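Erythrocyte membrane protein 1 (Plasmodium falciparum, PDB 6S8T) binds the human receptor ICAM-1 through its DBLbeta domain, the part in this entry, and so serves the cytoadhesion of infected erythrocytes. Local coordinates at residues W304-Q309 with D428-Q433; L126-V131 with L211-G216; G99-T104 with L198-D203; D152-I157 with Q265-N270. All coordinates share one frame; numbering follows the deposited sequence.

Interaction 1: W304-Q309 with D428-Q433; sequences WFCKMQ and DECTEQ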
loop_
_atom_site.group_PDB
_atom_site.type_symbol
_atom_site.label_atom_id
_atom_site.label_comp_id
_atom_site.label_asym_id
_atom_site.label_seq_id
_atom_site.Cartn_x
_atom_site.Cartn_y
_atom_site.Cartn_z
ATOM N N TRP A 304 -2.803 8.668 -6.787
ATOM C CA TRP A 304 -1.935 9.831 -6.649
ATOM C C TRP A 304 -1.486 10.398 -7.990
ATOM O O TRP A 304 -1.139 11.583 -8.056
ATOM C CB TRP A 304 -0.726 9.489 -5.773
ATOM C CG TRP A 304 -1.109 9.427 -4.326
ATOM C CD1 TRP A 304 -1.456 8.313 -3.614
ATOM C CD2 TRP A 304 -1.240 10.536 -3.424
ATOM N NE1 TRP A 304 -1.777 8.658 -2.322
ATOM C CE2 TRP A 304 -1.648 10.015 -2.178
ATOM C CE3 TRP A 304 -1.035 11.914 -3.544
ATOM C CZ2 TRP A 304 -1.857 10.824 -1.064
ATOM C CZ3 TRP A 304 -1.246 12.719 -2.436
ATOM C CH2 TRP A 304 -1.652 12.172 -1.212
ATOM N N PHE A 305 -1.494 9.593 -9.058
ATOM C CA PHE A 305 -1.299 10.154 -10.391
ATOM C C PHE A 305 -2.463 11.053 -10.781
ATOM O O PHE A 305 -2.263 12.102 -11.405
ATOM C CB PHE A 305 -1.138 9.047 -11.434
ATOM C CG PHE A 305 -1.354 9.525 -12.847
ATOM C CD1 PHE A 305 -0.351 10.207 -13.518
ATOM C CD2 PHE A 305 -2.567 9.319 -13.492
ATOM C CE1 PHE A 305 -0.545 10.664 -14.812
ATOM C CE2 PHE A 305 -2.767 9.775 -14.786
ATOM C CZ PHE A 305 -1.754 10.449 -15.447
ATOM N N CYS A 306 -3.690 10.644 -10.439
ATOM C CA CYS A 306 -4.853 11.451 -10.790
ATOM C C CYS A 306 -4.904 12.748 -9.991
ATOM O O CYS A 306 -5.385 13.765 -10.502
ATOM C CB CYS A 306 -6.137 10.641 -10.598
ATOM S SG CYS A 306 -6.461 9.439 -11.934
ATOM N N LYS A 307 -4.417 12.738 -8.746
ATOM C CA LYS A 307 -4.347 13.981 -7.979
ATOM C C LYS A 307 -3.352 14.954 -8.598
ATOM O O LYS A 307 -3.627 16.155 -8.688
ATOM C CB LYS A 307 -3.969 13.690 -6.525
ATOM C CG LYS A 307 -5.051 13.003 -5.715
ATOM C CD LYS A 307 -4.597 12.776 -4.278
ATOM C CE LYS A 307 -5.757 12.361 -3.390
ATOM N NZ LYS A 307 -6.784 13.443 -3.288
ATOM N N MET A 308 -2.188 14.455 -9.022
ATOM C CA MET A 308 -1.217 15.303 -9.707
ATOM C C MET A 308 -1.764 15.793 -11.041
ATOM O O MET A 308 -1.637 16.979 -11.373
ATOM C CB MET A 308 0.094 14.534 -9.907
ATOM C CG MET A 308 1.186 15.286 -10.669
ATOM S SD MET A 308 1.075 15.149 -12.470
ATOM C CE MET A 308 0.979 13.372 -12.668
ATOM N N GLN A 309 -2.372 14.892 -11.820
ATOM C CA GLN A 309 -2.897 15.265 -13.129
ATOM C C GLN A 309 -3.986 16.321 -13.006
ATOM O O GLN A 309 -4.018 17.287 -13.775
ATOM C CB GLN A 309 -3.430 14.025 -13.853
ATOM C CG GLN A 309 -3.823 14.246 -15.315
ATOM C CD GLN A 309 -5.247 14.757 -15.486
ATOM O OE1 GLN A 309 -6.110 14.530 -14.639
ATOM N NE2 GLN A 309 -5.493 15.456 -16.587
ATOM N N ASP A 428 -11.625 8.831 -9.759
ATOM C CA ASP A 428 -12.619 9.867 -10.010
ATOM C C ASP A 428 -12.009 11.262 -10.046
ATOM O O ASP A 428 -12.651 12.190 -10.548
ATOM C CB ASP A 428 -13.724 9.818 -8.951
ATOM C CG ASP A 428 -14.529 8.533 -9.004
ATOM O OD1 ASP A 428 -14.516 7.860 -10.056
ATOM O OD2 ASP A 428 -15.180 8.199 -7.991
ATOM N N GLU A 429 -10.790 11.434 -9.534
ATOM C CA GLU A 429 -10.170 12.753 -9.500
ATOM C C GLU A 429 -9.437 13.101 -10.789
ATOM O O GLU A 429 -9.116 14.275 -11.001
ATOM C CB GLU A 429 -9.208 12.856 -8.313
ATOM C CG GLU A 429 -9.870 12.550 -6.976
ATOM C CD GLU A 429 -8.918 12.670 -5.803
ATOM O OE1 GLU A 429 -8.221 13.703 -5.704
ATOM O OE2 GLU A 429 -8.868 11.728 -4.981
ATOM N N CYS A 430 -9.165 12.121 -11.647
ATOM C CA CYS A 430 -8.667 12.418 -12.984
ATOM C C CYS A 430 -9.714 13.214 -13.756
ATOM O O CYS A 430 -10.889 12.839 -13.795
ATOM C CB CYS A 430 -8.324 11.122 -13.724
ATOM S SG CYS A 430 -6.587 10.587 -13.613
ATOM N N THR A 431 -9.294 14.324 -14.357
ATOM C CA THR A 431 -10.199 15.223 -15.064
ATOM C C THR A 431 -9.921 15.156 -16.561
ATOM O O THR A 431 -8.783 15.374 -16.995
ATOM C CB THR A 431 -10.072 16.659 -14.544
ATOM O OG1 THR A 431 -10.706 17.567 -15.454
ATOM C CG2 THR A 431 -8.613 17.051 -14.365
ATOM N N GLU A 432 -10.958 14.827 -17.337
ATOM C CA GLU A 432 -10.926 14.769 -18.798
ATOM C C GLU A 432 -10.046 13.642 -19.334
ATOM O O GLU A 432 -10.349 13.066 -20.385
ATOM C CB GLU A 432 -10.474 16.113 -19.382
ATOM C CG GLU A 432 -11.432 17.263 -19.104
ATOM C CD GLU A 432 -12.788 17.070 -19.759
ATOM O OE1 GLU A 432 -12.852 16.411 -20.819
ATOM O OE2 GLU A 432 -13.792 17.575 -19.212
ATOM N N GLN A 433 -8.963 13.318 -18.637
ATOM C CA GLN A 433 -8.053 12.244 -19.030
ATOM C C GLN A 433 -8.192 11.133 -17.991
ATOM O O GLN A 433 -7.452 11.087 -17.007
ATOM C CB GLN A 433 -6.617 12.753 -19.135
ATOM C CG GLN A 433 -6.482 14.097 -19.840
ATOM C CD GLN A 433 -6.988 14.071 -21.272
ATOM O OE1 GLN A 433 -7.592 15.034 -21.745
ATOM N NE2 GLN A 433 -6.734 12.970 -21.971
#
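C306 carries its SG anti to the carbonyl carbon and beside the backbone N (chi1 -77°), where it meets C430. Q309 has CG anti to the backbone N (chi1 -172°), and its chain bends at the next torsion before the amide arrives at T431. The two sulfurs form a disulfide, C306 SG to C430 SG 2.0 Å. The torsion about the S-S bond is -87°, near the relaxed value. The C430 SG also lies 4.1 Å from F305 CE2, an oblique sulfur-aromatic contact.

The Q309 amide faces the backbone of T431. T431 N gives a nearly straight bond to a lone pair of Q309 OE1, in the carbonyl plane, at 3.2 Å. Q309 NE2 returns a weak bond to T431 O at 3.3 Å. NE2 has a second partner in the hydroxyl of Y347, on helix 335-372.

On the other flank K307 forms a salt bridge with E429. K307 NZ lies 2.8 Å from E429 OE1, on its syn lone pair, and its bond to E429 OE2 is weak.

The contact ties helix 293-319 to the loop after helix 417-424. C306-C430 is one of several disulfides of this DBLbeta domain. The disulfide, the two bonds of the Q309 amide (one weak) and the salt bridge act on three successive residues of the loop. Together they would fix both its position and its rotation against the helix.

Interaction 2: L126-V131 with L211-G216; sequences LNVSWV and LQIIFG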
loop_
_atom_site.group_PDB
_atom_site.type_symbol
_atom_site.label_atom_id
_atom_site.label_comp_id
_atom_site.label_asym_id
_atom_site.label_seq_id
_atom_site.Cartn_x
_atom_site.Cartn_y
_atom_site.Cartn_z
ATOM N N LEU A 126 14.609 -2.472 17.802
ATOM C CA LEU A 126 14.234 -3.340 18.907
ATOM C C LEU A 126 15.470 -3.899 19.605
ATOM O O LEU A 126 16.523 -4.103 18.995
ATOM C CB LEU A 126 13.359 -4.494 18.413
ATOM C CG LEU A 126 11.888 -4.216 18.093
ATOM C CD1 LEU A 126 11.205 -5.484 17.609
ATOM C CD2 LEU A 126 11.166 -3.650 19.308
ATOM N N ASN A 127 15.331 -4.136 20.905
ATOM C CA ASN A 127 16.309 -4.893 21.682
ATOM C C ASN A 127 15.749 -6.303 21.823
ATOM O O ASN A 127 14.841 -6.542 22.624
ATOM C CB ASN A 127 16.561 -4.243 23.038
ATOM C CG ASN A 127 17.594 -4.992 23.861
ATOM O OD1 ASN A 127 17.263 -5.929 24.589
ATOM N ND2 ASN A 127 18.851 -4.581 23.749
ATOM N N VAL A 128 16.286 -7.236 21.032
ATOM C CA VAL A 128 15.731 -8.584 20.967
ATOM C C VAL A 128 15.829 -9.311 22.300
ATOM O O VAL A 128 15.090 -10.274 22.533
ATOM C CB VAL A 128 16.423 -9.397 19.854
ATOM C CG1 VAL A 128 16.183 -8.752 18.498
ATOM C CG2 VAL A 128 17.915 -9.526 20.137
ATOM N N SER A 129 16.728 -8.881 23.187
ATOM C CA SER A 129 16.796 -9.487 24.512
ATOM C C SER A 129 15.580 -9.107 25.347
ATOM O O SER A 129 14.966 -9.964 25.994
ATOM C CB SER A 129 18.087 -9.074 25.220
ATOM O OG SER A 129 19.223 -9.593 24.550
ATOM N N TRP A 130 15.210 -7.822 25.340
ATOM C CA TRP A 130 14.066 -7.377 26.130
ATOM C C TRP A 130 12.770 -8.018 25.652
ATOM O O TRP A 130 11.832 -8.189 26.441
ATOM C CB TRP A 130 13.953 -5.852 26.080
ATOM C CG TRP A 130 14.998 -5.128 26.885
ATOM C CD1 TRP A 130 15.906 -5.680 27.744
ATOM C CD2 TRP A 130 15.240 -3.715 26.901
ATOM N NE1 TRP A 130 16.695 -4.699 28.294
ATOM C CE2 TRP A 130 16.308 -3.485 27.793
ATOM C CE3 TRP A 130 14.660 -2.623 26.248
ATOM C CZ2 TRP A 130 16.805 -2.208 28.047
ATOM C CZ3 TRP A 130 15.154 -1.356 26.504
ATOM C CH2 TRP A 130 16.216 -1.160 27.394
ATOM N N VAL A 131 12.699 -8.389 24.375
ATOM C CA VAL A 131 11.483 -8.990 23.843
ATOM C C VAL A 131 11.371 -10.462 24.234
ATOM O O VAL A 131 10.265 -10.956 24.484
ATOM C CB VAL A 131 11.435 -8.806 22.316
ATOM C CG1 VAL A 131 10.145 -9.370 21.741
ATOM C CG2 VAL A 131 11.583 -7.337 21.955
ATOM N N LEU A 211 13.019 -9.544 13.548
ATOM C CA LEU A 211 11.872 -10.447 13.542
ATOM C C LEU A 211 12.307 -11.902 13.397
ATOM O O LEU A 211 11.685 -12.801 13.976
ATOM C CB LEU A 211 10.905 -10.064 12.422
ATOM C CG LEU A 211 10.272 -8.673 12.512
ATOM C CD1 LEU A 211 9.326 -8.437 11.340
ATOM C CD2 LEU A 211 9.546 -8.500 13.836
ATOM N N GLN A 212 13.368 -12.157 12.630
ATOM C CA GLN A 212 13.844 -13.527 12.474
ATOM C C GLN A 212 14.371 -14.094 13.785
ATOM O O GLN A 212 14.239 -15.298 14.034
ATOM C CB GLN A 212 14.919 -13.588 11.392
ATOM C CG GLN A 212 14.399 -13.225 10.015
ATOM C CD GLN A 212 15.507 -13.058 8.998
ATOM O OE1 GLN A 212 15.256 -12.698 7.846
ATOM N NE2 GLN A 212 16.742 -13.316 9.419
ATOM N N ILE A 213 14.959 -13.253 14.634
ATOM C CA ILE A 213 15.418 -13.730 15.935
ATOM C C ILE A 213 14.244 -13.900 16.890
ATOM O O ILE A 213 14.181 -14.878 17.643
ATOM C CB ILE A 213 16.485 -12.780 16.507
ATOM C CG1 ILE A 213 17.730 -12.783 15.619
ATOM C CG2 ILE A 213 16.848 -13.174 17.929
ATOM C CD1 ILE A 213 18.817 -11.853 16.098
ATOM N N ILE A 214 13.295 -12.962 16.869
ATOM C CA ILE A 214 12.151 -13.037 17.775
ATOM C C ILE A 214 11.328 -14.290 17.493
ATOM O O ILE A 214 11.012 -15.065 18.404
ATOM C CB ILE A 214 11.296 -11.762 17.669
ATOM C CG1 ILE A 214 12.085 -10.547 18.161
ATOM C CG2 ILE A 214 10.012 -11.913 18.467
ATOM C CD1 ILE A 214 11.391 -9.228 17.909
ATOM N N PHE A 215 10.977 -14.516 16.223
ATOM C CA PHE A 215 10.162 -15.677 15.880
ATOM C C PHE A 215 10.917 -16.991 16.033
ATOM O O PHE A 215 10.283 -18.042 16.169
ATOM C CB PHE A 215 9.616 -15.539 14.459
ATOM C CG PHE A 215 8.420 -14.636 14.360
ATOM C CD1 PHE A 215 7.157 -15.099 14.689
ATOM C CD2 PHE A 215 8.558 -13.320 13.948
ATOM C CE1 PHE A 215 6.052 -14.269 14.605
ATOM C CE2 PHE A 215 7.459 -12.486 13.859
ATOM C CZ PHE A 215 6.204 -12.960 14.189
ATOM N N GLY A 216 12.250 -16.962 16.012
ATOM C CA GLY A 216 13.001 -18.153 16.370
ATOM C C GLY A 216 12.774 -18.553 17.815
ATOM O O GLY A 216 12.573 -19.732 18.121
#
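I214 meets L126 and V131 in an apolar contact of the Duffy-binding-like domain, between helix 202-221 and the short helix 128-132 with the turn before it. The start of the short helix rests on the long one.

I214 has CG1 anti to the carbonyl carbon (chi1 -65°), and the chain then runs on extended to CD1. I214 CD1 is 3.8 Å from L126 CD1 and 4.0 Å from V131 CG1, so it touches both. Each of the two side chains crosses I214 at about a right angle. V131 CG1 also lies near the other branch of I214, 4.1 Å from its CG2. V128 is looser. V128 CB is 4.3 Å from I213 CG2, toward the exposed side of the contact. Helix 137-163 adds to the surroundings, with D144 beside L126 and S140 beside V131.

The polar bonds shape the start of helix 128-132. N127 is the N-cap. W130 N donates to N127 OD1 at 2.9 Å, in the plane of the carbonyl group. V128 O accepts from the hydroxyl of T132. The capping oxygen N127 OD1 also sits over one face of the W130 ring, offset toward the rim, 3.3 Å above the ring plane.

Interaction 3: G99-T104 with L198-D203; sequences GEKVET and LWEHGD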
loop_
_atom_site.group_PDB
_atom_site.type_symbol
_atom_site.label_atom_id
_atom_site.label_comp_id
_atom_site.label_asym_id
_atom_site.label_seq_id
_atom_site.Cartn_x
_atom_site.Cartn_y
_atom_site.Cartn_z
ATOM N N GLY A 99 12.892 1.092 -5.307
ATOM C CA GLY A 99 13.587 0.549 -4.156
ATOM C C GLY A 99 15.088 0.504 -4.369
ATOM O O GLY A 99 15.583 0.346 -5.488
ATOM N N GLU A 100 15.824 0.644 -3.268
ATOM C CA GLU A 100 17.279 0.654 -3.338
ATOM C C GLU A 100 17.815 -0.770 -3.413
ATOM O O GLU A 100 18.725 -1.146 -2.661
ATOM C CB GLU A 100 17.860 1.425 -2.154
ATOM C CG GLU A 100 17.488 2.904 -2.174
ATOM C CD GLU A 100 17.931 3.650 -0.935
ATOM O OE1 GLU A 100 18.774 3.120 -0.181
ATOM O OE2 GLU A 100 17.426 4.770 -0.711
ATOM N N LYS A 101 17.238 -1.558 -4.328
ATOM C CA LYS A 101 17.690 -2.912 -4.626
ATOM C C LYS A 101 18.870 -2.813 -5.579
ATOM O O LYS A 101 18.720 -2.374 -6.725
ATOM C CB LYS A 101 16.566 -3.742 -5.236
ATOM C CG LYS A 101 16.964 -5.170 -5.546
ATOM C CD LYS A 101 15.917 -5.867 -6.392
ATOM C CE LYS A 101 16.265 -7.336 -6.575
ATOM N NZ LYS A 101 15.325 -8.073 -7.466
ATOM N N VAL A 102 20.046 -3.213 -5.094
ATOM C CA VAL A 102 21.302 -2.967 -5.781
ATOM C C VAL A 102 21.846 -4.224 -6.447
ATOM O O VAL A 102 22.807 -4.142 -7.227
ATOM C CB VAL A 102 22.297 -2.324 -4.778
ATOM C CG1 VAL A 102 23.683 -3.008 -4.731
ATOM C CG2 VAL A 102 22.404 -0.816 -5.034
ATOM N N GLU A 103 21.189 -5.370 -6.247
ATOM C CA GLU A 103 21.673 -6.670 -6.701
ATOM C C GLU A 103 21.395 -6.941 -8.179
ATOM O O GLU A 103 22.299 -7.360 -8.907
ATOM C CB GLU A 103 21.067 -7.781 -5.832
ATOM C CG GLU A 103 19.654 -7.507 -5.312
ATOM C CD GLU A 103 19.643 -6.680 -4.038
ATOM O OE1 GLU A 103 20.478 -5.759 -3.914
ATOM O OE2 GLU A 103 18.799 -6.952 -3.159
ATOM N N THR A 104 20.168 -6.739 -8.638
ATOM C CA THR A 104 19.886 -6.992 -10.049
ATOM C C THR A 104 19.261 -5.800 -10.759
ATOM O O THR A 104 19.645 -5.506 -11.898
ATOM C CB THR A 104 18.981 -8.225 -10.212
ATOM O OG1 THR A 104 18.039 -8.296 -9.139
ATOM C CG2 THR A 104 19.810 -9.516 -10.247
ATOM N N LEU A 198 7.919 -5.557 -0.014
ATOM C CA LEU A 198 8.819 -5.477 -1.161
ATOM C C LEU A 198 9.897 -4.402 -1.051
ATOM O O LEU A 198 10.777 -4.352 -1.918
ATOM C CB LEU A 198 8.016 -5.236 -2.443
ATOM C CG LEU A 198 7.052 -6.349 -2.851
ATOM C CD1 LEU A 198 6.187 -5.891 -4.009
ATOM C CD2 LEU A 198 7.818 -7.605 -3.215
ATOM N N TRP A 199 9.860 -3.540 -0.037
ATOM C CA TRP A 199 10.837 -2.456 0.063
ATOM C C TRP A 199 12.131 -2.998 0.664
ATOM O O TRP A 199 12.166 -3.387 1.836
ATOM C CB TRP A 199 10.294 -1.302 0.904
ATOM C CG TRP A 199 11.174 -0.077 0.856
ATOM C CD1 TRP A 199 12.109 0.222 -0.095
ATOM C CD2 TRP A 199 11.205 1.003 1.800
ATOM N NE1 TRP A 199 12.713 1.420 0.195
ATOM C CE2 TRP A 199 12.178 1.921 1.353
ATOM C CE3 TRP A 199 10.504 1.284 2.978
ATOM C CZ2 TRP A 199 12.470 3.100 2.043
ATOM C CZ3 TRP A 199 10.796 2.455 3.661
ATOM C CH2 TRP A 199 11.769 3.348 3.191
ATOM N N GLU A 200 13.196 -3.024 -0.135
ATOM C CA GLU A 200 14.509 -3.453 0.328
ATOM C C GLU A 200 15.362 -2.220 0.592
ATOM O O GLU A 200 15.632 -1.433 -0.323
ATOM C CB GLU A 200 15.174 -4.383 -0.684
ATOM C CG GLU A 200 14.483 -5.737 -0.787
ATOM C CD GLU A 200 15.156 -6.677 -1.767
ATOM O OE1 GLU A 200 15.338 -7.867 -1.425
ATOM O OE2 GLU A 200 15.506 -6.228 -2.877
ATOM N N HIS A 201 15.778 -2.057 1.843
ATOM C CA HIS A 201 16.469 -0.854 2.281
ATOM C C HIS A 201 17.283 -1.216 3.514
ATOM O O HIS A 201 17.078 -2.265 4.129
ATOM C CB HIS A 201 15.471 0.271 2.570
ATOM C CG HIS A 201 16.107 1.605 2.798
ATOM N ND1 HIS A 201 16.334 2.114 4.060
ATOM C CD2 HIS A 201 16.564 2.535 1.928
ATOM C CE1 HIS A 201 16.907 3.300 3.956
ATOM N NE2 HIS A 201 17.056 3.579 2.673
ATOM N N GLY A 202 18.221 -0.333 3.863
ATOM C CA GLY A 202 19.056 -0.579 5.028
ATOM C C GLY A 202 18.249 -0.725 6.303
ATOM O O GLY A 202 18.460 -1.655 7.085
ATOM N N ASP A 203 17.302 0.188 6.523
ATOM C CA ASP A 203 16.485 0.121 7.730
ATOM C C ASP A 203 15.585 -1.108 7.733
ATOM O O ASP A 203 15.340 -1.690 8.798
ATOM C CB ASP A 203 15.651 1.394 7.873
ATOM C CG ASP A 203 16.508 2.632 8.101
ATOM O OD1 ASP A 203 17.590 2.513 8.716
ATOM O OD2 ASP A 203 16.094 3.729 7.664
#
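E200 and E103 bring two carboxylates close together, with E103 OE2 3.4 Å from E200 OE2. Both are acceptors, and their planes are 55° apart. E103 is poorly ordered, so this closeness is uncertain. The other oxygen of E200, OE1, has a salt bridge to R386, which would offset part of the charge. E200 OE2 also rests against the aliphatic chain of K101, 3.2 Å from K101 CG.

Segment 99-104 lies between the short antiparallel strands 97-98 and 110-111. E100 is the centre of an inverse gamma turn. H201, across from it, is the N-cap of helix 202-221. D203 N donates to H201 ND1 at 3.3 Å, with the donor 32° out of the ring plane.

E100 and H201 lie side by side and point the same way. E100 OE1 is 3.1 Å from H201 CD2, in an oblique approach. It is not bonded to NE2, where the angle is poor. E100 OE2 lies at the same ring's edge, in plane. As ND1 accepts from D203 N, a ring proton is probably on NE2. W199 CZ2 lies over one face of the H201 ring, toward its rim, and G99 CA meets the W199 edge, 4.3 Å from CD1.

Interaction 4: D152-I157 with Q265-N270; sequences DADEII and QCELKN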
loop_
_atom_site.group_PDB
_atom_site.type_symbol
_atom_site.label_atom_id
_atom_site.label_comp_id
_atom_site.label_asym_id
_atom_site.label_seq_id
_atom_site.Cartn_x
_atom_site.Cartn_y
_atom_site.Cartn_z
ATOM N N ASP A 152 1.215 5.407 13.617
ATOM C CA ASP A 152 1.247 5.615 12.171
ATOM C C ASP A 152 -0.112 6.079 11.659
ATOM O O ASP A 152 -0.187 6.931 10.765
ATOM C CB ASP A 152 1.692 4.338 11.452
ATOM C CG ASP A 152 1.995 4.572 9.975
ATOM O OD1 ASP A 152 2.885 5.396 9.663
ATOM O OD2 ASP A 152 1.345 3.928 9.125
ATOM N N ALA A 153 -1.197 5.539 12.222
ATOM C CA ALA A 153 -2.532 5.998 11.850
ATOM C C ALA A 153 -2.752 7.452 12.252
ATOM O O ALA A 153 -3.352 8.227 11.498
ATOM C CB ALA A 153 -3.592 5.103 12.488
ATOM N N ASP A 154 -2.284 7.839 13.440
ATOM C CA ASP A 154 -2.439 9.224 13.874
ATOM C C ASP A 154 -1.627 10.168 12.994
ATOM O O ASP A 154 -2.091 11.263 12.655
ATOM C CB ASP A 154 -2.034 9.358 15.343
ATOM C CG ASP A 154 -2.235 10.765 15.882
ATOM O OD1 ASP A 154 -3.392 11.238 15.914
ATOM O OD2 ASP A 154 -1.233 11.398 16.281
ATOM N N GLU A 155 -0.423 9.750 12.594
ATOM C CA GLU A 155 0.411 10.589 11.740
ATOM C C GLU A 155 -0.168 10.721 10.336
ATOM O O GLU A 155 -0.017 11.773 9.703
ATOM C CB GLU A 155 1.829 10.021 11.677
ATOM C CG GLU A 155 2.871 10.993 11.150
ATOM C CD GLU A 155 3.190 12.099 12.139
ATOM O OE1 GLU A 155 2.976 11.896 13.351
ATOM O OE2 GLU A 155 3.652 13.174 11.704
ATOM N N ILE A 156 -0.828 9.674 9.831
ATOM C CA ILE A 156 -1.426 9.743 8.499
ATOM C C ILE A 156 -2.541 10.778 8.469
ATOM O O ILE A 156 -2.627 11.596 7.544
ATOM C CB ILE A 156 -1.939 8.354 8.068
ATOM C CG1 ILE A 156 -0.776 7.441 7.681
ATOM C CG2 ILE A 156 -2.920 8.479 6.912
ATOM C CD1 ILE A 156 -1.198 6.000 7.440
ATOM N N ILE A 157 -3.411 10.762 9.479
ATOM C CA ILE A 157 -4.537 11.691 9.508
ATOM C C ILE A 157 -4.043 13.133 9.580
ATOM O O ILE A 157 -4.512 14.000 8.831
ATOM C CB ILE A 157 -5.474 11.343 10.679
ATOM C CG1 ILE A 157 -6.072 9.949 10.461
ATOM C CG2 ILE A 157 -6.557 12.404 10.843
ATOM C CD1 ILE A 157 -6.921 9.443 11.604
ATOM N N GLN A 265 -8.162 1.853 15.014
ATOM C CA GLN A 265 -9.511 2.390 15.148
ATOM C C GLN A 265 -9.600 3.494 16.195
ATOM O O GLN A 265 -10.556 4.279 16.166
ATOM C CB GLN A 265 -10.498 1.274 15.496
ATOM C CG GLN A 265 -10.799 0.316 14.353
ATOM C CD GLN A 265 -11.815 -0.749 14.737
ATOM O OE1 GLN A 265 -11.830 -1.232 15.871
ATOM N NE2 GLN A 265 -12.674 -1.115 13.792
ATOM N N CYS A 266 -8.635 3.571 17.119
ATOM C CA CYS A 266 -8.652 4.633 18.123
ATOM C C CYS A 266 -8.597 6.011 17.480
ATOM O O CYS A 266 -9.188 6.965 18.000
ATOM C CB CYS A 266 -7.481 4.468 19.092
ATOM S SG CYS A 266 -7.501 2.966 20.087
ATOM N N GLU A 267 -7.896 6.131 16.354
ATOM C CA GLU A 267 -7.737 7.406 15.670
ATOM C C GLU A 267 -8.781 7.622 14.582
ATOM O O GLU A 267 -9.198 8.764 14.357
ATOM C CB GLU A 267 -6.332 7.496 15.066
ATOM C CG GLU A 267 -5.207 7.185 16.051
ATOM C CD GLU A 267 -5.093 8.214 17.164
ATOM O OE1 GLU A 267 -5.494 9.377 16.946
ATOM O OE2 GLU A 267 -4.605 7.858 18.260
ATOM N N LEU A 268 -9.217 6.551 13.910
ATOM C CA LEU A 268 -10.181 6.693 12.822
ATOM C C LEU A 268 -11.540 7.174 13.318
ATOM O O LEU A 268 -12.282 7.808 12.557
ATOM C CB LEU A 268 -10.334 5.368 12.075
ATOM C CG LEU A 268 -9.173 4.944 11.176
ATOM C CD1 LEU A 268 -9.410 3.549 10.616
ATOM C CD2 LEU A 268 -8.970 5.944 10.049
ATOM N N LYS A 269 -11.886 6.889 14.576
ATOM C CA LYS A 269 -13.185 7.291 15.104
ATOM C C LYS A 269 -13.350 8.801 15.205
ATOM O O LYS A 269 -14.480 9.268 15.389
ATOM C CB LYS A 269 -13.417 6.657 16.476
ATOM C CG LYS A 269 -13.650 5.155 16.438
ATOM C CD LYS A 269 -14.018 4.623 17.815
ATOM C CE LYS A 269 -14.293 3.129 17.778
ATOM N NZ LYS A 269 -14.707 2.618 19.113
ATOM N N ASN A 270 -12.269 9.573 15.091
ATOM C CA ASN A 270 -12.376 11.026 15.114
ATOM C C ASN A 270 -12.931 11.602 13.817
ATOM O O ASN A 270 -13.317 12.775 13.797
ATOM C CB ASN A 270 -11.012 11.649 15.415
ATOM C CG ASN A 270 -10.566 11.412 16.846
ATOM O OD1 ASN A 270 -11.381 11.404 17.771
ATOM N ND2 ASN A 270 -9.267 11.209 17.035
#
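E267 lies across D154 and I157 where helix 246-268 packs on helix 137-163, both in the Duffy-binding part of the chain.

The van der Waals contacts lie on the buried side. I157 reaches over with its CD1, which is 3.6 Å from E267 O, a methyl against a backbone carbonyl, and 4.0 Å from E267 CB. I157 CD1 is 4.3 Å from L268 CD2. A153 adds its CB against E267 CG, at 4.4 Å. Helix 172-194 covers this side as well, with I178 against I157 and V182 against L268. The contact is thus one part of a three-helix packing. Next to it, C266 is joined by a disulfide to C61, which ties this end of helix 246-268 to an earlier part of the chain.

The charged contact is at the partly exposed side. E267 has CG anti to the carbonyl carbon (chi1 -51°), and its chain bends at the next torsion (chi2 -66°), which turns CD toward D154. E267 CD lies 3.7 Å from D154 CB. The two side chains cross, and their carboxylate planes are 59° apart. D154 OD1 comes to 3.0 Å from E267 OE1, oxygen against oxygen. K150 makes a long, weak ion pair with E267 OE2.

Two carboxylates this close would repel if both were charged. The spacing is consistent with a raised pKa of one of them, so that a proton is held between them part of the time. K150 would ease the repulsion only in part.

Overall arrangement
From the N terminus, interaction 3 opens first at 99-104, then interaction 2 at 126-131 and interaction 4 at 152-157. They close in the same order, at 198-203, 211-216 and 265-270, so each of the three crosses the other two. Interactions 2 and 3 share helix 202-221. Interaction 3 joins it to the strand connection, interaction 2 to helix 128-132. Interaction 4 pairs helices 137-163 and 246-268. Interaction 1 follows in series and closes the loop from helix 293-319 to the chain after helix 417-424. It lies across the chain's centre from interaction 2, with centres about 44 Å apart. None of the four touches another.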